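Local coordinates for protein glutamate receptor 1 (Adineta vaga, PDB 4IO2) that binds glutamate through its ligand-binding domain, the part given here, and so gates a membrane ion channel, at the interface of chains A and B. Numbering follows the deposited sequence. Chains: chain A/B, Glutamate receptor 1.

The interface of chains A and B. Residues chain A 223, 226-227, 229-230; chain B 88-90, 93.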
loop_
_atom_site.group_PDB
_atom_site.type_symbol
_atom_site.label_atom_id
_atom_site.label_comp_id
_atom_site.label_asym_id
_atom_site.label_seq_id
_atom_site.Cartn_x
_atom_site.Cartn_y
_atom_site.Cartn_z
ATOM N N VAL A 223 4.748 7.923 11.465
ATOM C CA VAL A 223 5.383 6.967 12.361
ATOM C C VAL A 223 4.328 6.210 13.184
ATOM O O VAL A 223 4.442 5.000 13.393
ATOM C CB VAL A 223 6.403 7.685 13.277
ATOM C CG1 VAL A 223 6.860 6.813 14.447
ATOM C CG2 VAL A 223 7.605 8.152 12.443
ATOM N N LEU A 226 2.354 3.665 11.015
ATOM C CA LEU A 226 3.194 2.491 10.712
ATOM C C LEU A 226 3.338 1.613 11.956
ATOM O O LEU A 226 3.376 0.418 11.859
ATOM C CB LEU A 226 4.536 2.974 10.200
ATOM C CG LEU A 226 4.457 3.549 8.782
ATOM C CD1 LEU A 226 5.708 4.382 8.451
ATOM C CD2 LEU A 226 4.264 2.429 7.776
ATOM N N SER A 227 3.402 2.211 13.134
ATOM C CA SER A 227 3.440 1.448 14.363
ATOM C C SER A 227 2.131 0.678 14.568
ATOM O O SER A 227 2.169 -0.494 14.963
ATOM C CB SER A 227 3.712 2.365 15.559
ATOM O OG SER A 227 3.706 1.605 16.736
ATOM N N ARG A 229 0.254 -0.400 12.199
ATOM C CA ARG A 229 0.349 -1.467 11.219
ATOM C C ARG A 229 1.199 -2.622 11.782
ATOM O O ARG A 229 0.757 -3.795 11.836
ATOM C CB ARG A 229 0.952 -0.871 9.920
ATOM C CG ARG A 229 1.081 -1.822 8.691
ATOM C CD ARG A 229 2.012 -1.248 7.566
ATOM N NE ARG A 229 1.392 -0.152 6.827
ATOM C CZ ARG A 229 1.898 0.426 5.742
ATOM N NH1 ARG A 229 3.049 0.035 5.220
ATOM N NH2 ARG A 229 1.244 1.426 5.181
ATOM N N GLU A 230 2.402 -2.292 12.230
ATOM C CA GLU A 230 3.379 -3.292 12.645
ATOM C C GLU A 230 2.888 -4.109 13.822
ATOM O O GLU A 230 3.161 -5.311 13.887
ATOM C CB GLU A 230 4.715 -2.598 12.983
ATOM C CG GLU A 230 5.409 -2.118 11.717
ATOM C CD GLU A 230 6.435 -1.023 11.905
ATOM O OE1 GLU A 230 6.852 -0.750 13.030
ATOM O OE2 GLU A 230 6.747 -0.346 10.898
ATOM N N VAL B 88 8.579 0.103 3.943
ATOM C CA VAL B 88 8.279 1.279 4.750
ATOM C C VAL B 88 8.040 0.840 6.189
ATOM O O VAL B 88 7.141 0.042 6.454
ATOM C CB VAL B 88 7.031 1.986 4.205
ATOM C CG1 VAL B 88 6.770 3.238 4.962
ATOM C CG2 VAL B 88 7.230 2.332 2.717
ATOM N N THR B 89 8.851 1.313 7.109
ATOM C CA THR B 89 8.717 0.955 8.518
ATOM C C THR B 89 8.698 2.191 9.384
ATOM O O THR B 89 9.204 3.227 8.997
ATOM C CB THR B 89 9.871 0.040 9.017
ATOM O OG1 THR B 89 11.070 0.826 9.131
ATOM C CG2 THR B 89 10.082 -1.188 8.150
ATOM N N SER B 90 8.149 2.055 10.585
ATOM C CA SER B 90 8.073 3.168 11.526
ATOM C C SER B 90 9.450 3.681 11.915
ATOM O O SER B 90 9.668 4.883 11.970
ATOM C CB SER B 90 7.298 2.781 12.776
ATOM O OG SER B 90 7.911 1.718 13.517
ATOM N N ARG B 93 10.904 5.633 9.025
ATOM C CA ARG B 93 10.148 6.863 8.800
ATOM C C ARG B 93 10.527 7.946 9.794
ATOM O O ARG B 93 10.359 9.127 9.511
ATOM C CB ARG B 93 8.650 6.554 8.858
ATOM C CG ARG B 93 7.731 7.780 8.591
ATOM C CD ARG B 93 7.907 8.337 7.186
ATOM N NE ARG B 93 7.179 9.578 6.968
ATOM C CZ ARG B 93 7.682 10.782 7.127
ATOM N NH1 ARG B 93 8.885 10.945 7.633
ATOM N NH2 ARG B 93 6.909 11.833 6.908
HETATM O O HOH W 1 9.796 -0.183 12.664
HETATM O O HOH W 2 6.137 -1.688 8.438
#
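A:Leu226 presses its branched tip against B:Val88 and B:Arg93, meeting both side chains at about a right angle. Its CG lies anti to the carbonyl carbon (chi1 -73°), which turns the isopropyl end toward chain B. There methyl CD1 packs 3.7 Å from CB of B:Arg93 and 3.8 Å from CG1 of B:Val88, while CD2 also touches that valine methyl. On its own chain CD2 sits over the centre of the A:Arg229 guanidinium, 3.6 Å above its plane. One turn back along helix 218-230, A:Val223 extends the apolar patch, its CG2 lying 3.9 Å from CG of B:Arg93, in the aliphatic part of that side chain. B:Ser90, at the start of helix 90-93, rests its CB near CB of A:Leu226 and the backbone O of A:Val223. Beyond this core A:Glu230 reaches across with an extended chain and grips B:Ser90 at two points. Carboxylate OE1 accepts the serine hydroxyl OG at 2.7 Å and OE2 accepts its backbone N at 2.8 Å (162° at H), each through its syn lone pair. The carboxylate thus takes the first N-H of helix 90-93, in the manner of a cap from the other chain, and that N-terminal end would favour its negative charge. An alanine at A:Glu230 would probably leave the amide and hydroxyl of B:Ser90 without this acceptor, and waters 1 and 2 without their anchor on chain A. The interface is two-fold symmetric, so a twin contact exists with the chains exchanged; the pair may reflect receptor dimerisation, though the crystal alone does not establish it. At the rim, water 1 joins OE1 to the serine OG, and water 2 lies 2.9 Å from A:Glu230 OE2 and 2.8 Å from the backbone O of B:Val88, joining the two.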